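Local structure of putative uncharacterized protein (Ustilago maydis, 4GNX) at residues 77-82 / 97-102. The protein binds single-stranded DNA as a subunit of replication protein A, probably protecting it during DNA replication and repair. Numbering follows the deposited sequence.
Sequences SKARVN and ITFENS
Two antiparallel strands of a beta hairpin pair here, 80-83 lying at one border of the first OB domain's sheet and 95-99 next to it. R80 and T98 form a hydrogen-bonded pair: R80 N donates to T98 O (3.1 Å) and T98 N to R80 O (2.9 Å), each in the plane of the carbonyl it meets. Beyond this pair, towards S77 and S102, the backbones part and side chains take over. R80 turns its CG beside its own backbone N (chi1 -43°), and the chain, bent at chi2, crosses E100 at about a right angle. The resulting salt bridge joins R80 NE to E100 OE1 (3.0 Å); the oxygen lies near the guanidinium plane but is approached from above the carboxylate plane. Arginine suits this place because NH1 also makes a long, weak ion pair with a DNA phosphate, and E100 probably steadies the guanidinium. T98 shares the R80 face of the sheet; N82, whose CB points across to the neighbouring strand, donates a hydrogen bond from ND2 to T98 OG1, which lies near the amide plane. A79, small enough for a buried site, sets CB 3.6 Å from I97 CG2 and at the ring edge of F99, with W16 also against it. Further along, S102 OG makes a weak hydrogen bond to K78 O, which T103 OG1 also binds. The hairpin with a basic residue facing a phosphate is consistent with the DNA-binding surface of an OB fold.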
ATOM      1  N   SER C  77      12.255  -6.710  35.470  1.00 62.29           N
ATOM      2  CA  SER C  77      11.314  -6.502  36.557  1.00 65.05           C
ATOM      3  C   SER C  77      11.042  -5.030  36.820  1.00 65.98           C
ATOM      4  O   SER C  77      11.946  -4.200  36.751  1.00 67.10           O
ATOM      5  CB  SER C  77      11.874  -7.131  37.837  1.00 70.11           C
ATOM      6  OG  SER C  77      10.844  -7.408  38.759  1.00 71.13           O
ATOM      7  N   LYS C  78       9.785  -4.731  37.134  1.00 67.17           N
ATOM      8  CA  LYS C  78       9.359  -3.412  37.620  1.00 68.83           C
ATOM      9  C   LYS C  78       9.531  -2.315  36.574  1.00 63.47           C
ATOM     10  O   LYS C  78      10.275  -1.344  36.770  1.00 63.76           O
ATOM     11  CB  LYS C  78      10.043  -3.062  38.950  1.00 77.38           C
ATOM     12  CG  LYS C  78       9.062  -2.637  40.023  1.00 84.43           C
ATOM     13  CD  LYS C  78       9.421  -3.258  41.369  1.00 96.38           C
ATOM     14  CE  LYS C  78       8.394  -2.931  42.459  1.00104.31           C
ATOM     15  NZ  LYS C  78       7.024  -3.415  42.110  1.00104.48           N
ATOM     16  N   ALA C  79       8.812  -2.514  35.468  1.00 59.02           N
ATOM     17  CA  ALA C  79       8.746  -1.626  34.308  1.00 54.59           C
ATOM     18  C   ALA C  79       7.276  -1.432  33.888  1.00 52.44           C
ATOM     19  O   ALA C  79       6.418  -2.240  34.237  1.00 51.12           O
ATOM     20  CB  ALA C  79       9.536  -2.236  33.170  1.00 50.87           C
ATOM     21  N   ARG C  80       6.983  -0.367  33.143  1.00 52.94           N
ATOM     22  CA  ARG C  80       5.603  -0.078  32.738  1.00 52.47           C
ATOM     23  C   ARG C  80       5.194  -0.902  31.526  1.00 47.78           C
ATOM     24  O   ARG C  80       5.982  -1.120  30.610  1.00 45.19           O
ATOM     25  CB  ARG C  80       5.378   1.425  32.467  1.00 56.74           C
ATOM     26  CG  ARG C  80       6.020   2.341  33.505  1.00 65.39           C
ATOM     27  CD  ARG C  80       5.239   3.605  33.901  1.00 70.12           C
ATOM     28  NE  ARG C  80       6.017   4.354  34.907  1.00 75.17           N
ATOM     29  CZ  ARG C  80       5.683   5.521  35.455  1.00 81.33           C
ATOM     30  NH1 ARG C  80       4.553   6.141  35.120  1.00 84.09           N
ATOM     31  NH2 ARG C  80       6.499   6.079  36.349  1.00 84.71           N
ATOM     32  N   VAL C  81       3.956  -1.380  31.551  1.00 46.87           N
ATOM     33  CA  VAL C  81       3.345  -1.991  30.385  1.00 43.58           C
ATOM     34  C   VAL C  81       2.488  -0.934  29.724  1.00 43.55           C
ATOM     35  O   VAL C  81       1.570  -0.381  30.346  1.00 43.42           O
ATOM     36  CB  VAL C  81       2.426  -3.159  30.740  1.00 42.22           C
ATOM     37  CG1 VAL C  81       1.875  -3.764  29.466  1.00 40.40           C
ATOM     38  CG2 VAL C  81       3.155  -4.196  31.568  1.00 41.66           C
ATOM     39  N   ASN C  82       2.799  -0.687  28.459  1.00 42.78           N
ATOM     40  CA  ASN C  82       2.181   0.356  27.674  1.00 44.13           C
ATOM     41  C   ASN C  82       1.488  -0.184  26.466  1.00 40.29           C
ATOM     42  O   ASN C  82       1.754  -1.305  26.064  1.00 37.43           O
ATOM     43  CB  ASN C  82       3.257   1.297  27.182  1.00 49.01           C
ATOM     44  CG  ASN C  82       3.522   2.398  28.155  1.00 56.75           C
ATOM     45  OD1 ASN C  82       2.604   2.885  28.830  1.00 61.53           O
ATOM     46  ND2 ASN C  82       4.779   2.810  28.242  1.00 60.53           N
ATOM     47  N   ILE C  97       6.726  -2.700  26.666  1.00 40.49           N
ATOM     48  CA  ILE C  97       7.314  -2.324  27.945  1.00 40.55           C
ATOM     49  C   ILE C  97       8.171  -1.075  27.845  1.00 42.80           C
ATOM     50  O   ILE C  97       8.946  -0.923  26.904  1.00 44.15           O
ATOM     51  CB  ILE C  97       8.200  -3.440  28.469  1.00 40.03           C
ATOM     52  CG1 ILE C  97       7.357  -4.656  28.857  1.00 39.41           C
ATOM     53  CG2 ILE C  97       9.058  -2.943  29.626  1.00 42.47           C
ATOM     54  CD1 ILE C  97       8.178  -5.922  29.000  1.00 39.62           C
ATOM     55  N   THR C  98       8.043  -0.183  28.818  1.00 45.10           N
ATOM     56  CA  THR C  98       8.946   0.965  28.907  1.00 48.62           C
ATOM     57  C   THR C  98       9.741   0.887  30.206  1.00 51.28           C
ATOM     58  O   THR C  98       9.176   0.744  31.287  1.00 52.28           O
ATOM     59  CB  THR C  98       8.217   2.324  28.846  1.00 51.78           C
ATOM     60  OG1 THR C  98       7.105   2.245  27.956  1.00 53.88           O
ATOM     61  CG2 THR C  98       9.146   3.407  28.347  1.00 52.99           C
ATOM     62  N   PHE C  99      11.058   0.974  30.084  1.00 52.98           N
ATOM     63  CA  PHE C  99      11.921   0.963  31.237  1.00 55.50           C
ATOM     64  C   PHE C  99      11.829   2.290  31.973  1.00 59.95           C
ATOM     65  O   PHE C  99      12.069   3.361  31.405  1.00 58.95           O
ATOM     66  CB  PHE C  99      13.364   0.704  30.827  1.00 54.37           C
ATOM     67  CG  PHE C  99      13.575  -0.595  30.120  1.00 51.57           C
ATOM     68  CD1 PHE C  99      12.855  -1.736  30.481  1.00 50.43           C
ATOM     69  CD2 PHE C  99      14.537  -0.696  29.116  1.00 51.29           C
ATOM     70  CE1 PHE C  99      13.067  -2.949  29.833  1.00 48.88           C
ATOM     71  CE2 PHE C  99      14.754  -1.902  28.464  1.00 50.35           C
ATOM     72  CZ  PHE C  99      14.020  -3.032  28.827  1.00 49.08           C
ATOM     73  N   GLU C 100      11.459   2.191  33.242  1.00 65.97           N
ATOM     74  CA  GLU C 100      11.505   3.312  34.171  1.00 73.49           C
ATOM     75  C   GLU C 100      12.777   3.204  35.031  1.00 74.04           C
ATOM     76  O   GLU C 100      13.526   2.226  34.929  1.00 71.12           O
ATOM     77  CB  GLU C 100      10.226   3.353  35.027  1.00 79.85           C
ATOM     78  CG  GLU C 100       9.818   2.003  35.616  1.00 85.02           C
ATOM     79  CD  GLU C 100       8.469   2.022  36.331  1.00 91.26           C
ATOM     80  OE1 GLU C 100       8.007   3.115  36.748  1.00 98.04           O
ATOM     81  OE2 GLU C 100       7.870   0.931  36.486  1.00 89.41           O
ATOM     82  N   ASN C 101      13.026   4.206  35.866  1.00 77.33           N
ATOM     83  CA  ASN C 101      14.214   4.188  36.711  1.00 80.16           C
ATOM     84  C   ASN C 101      14.244   3.087  37.770  1.00 79.98           C
ATOM     85  O   ASN C 101      15.315   2.619  38.140  1.00 80.62           O
ATOM     86  CB  ASN C 101      14.484   5.563  37.314  1.00 85.23           C
ATOM     87  CG  ASN C 101      15.220   6.473  36.352  1.00 86.16           C
ATOM     88  OD1 ASN C 101      15.265   7.685  36.546  1.00 89.75           O
ATOM     89  ND2 ASN C 101      15.802   5.887  35.300  1.00 83.24           N
ATOM     90  N   SER C 102      13.071   2.653  38.222  1.00 78.30           N
ATOM     91  CA  SER C 102      12.974   1.540  39.167  1.00 79.44           C
ATOM     92  C   SER C 102      13.276   0.157  38.546  1.00 75.87           C
ATOM     93  O   SER C 102      13.252  -0.862  39.245  1.00 76.17           O
ATOM     94  CB  SER C 102      11.577   1.515  39.791  1.00 80.02           C
ATOM     95  OG  SER C 102      10.703   0.680  39.044  1.00 75.93           O
TER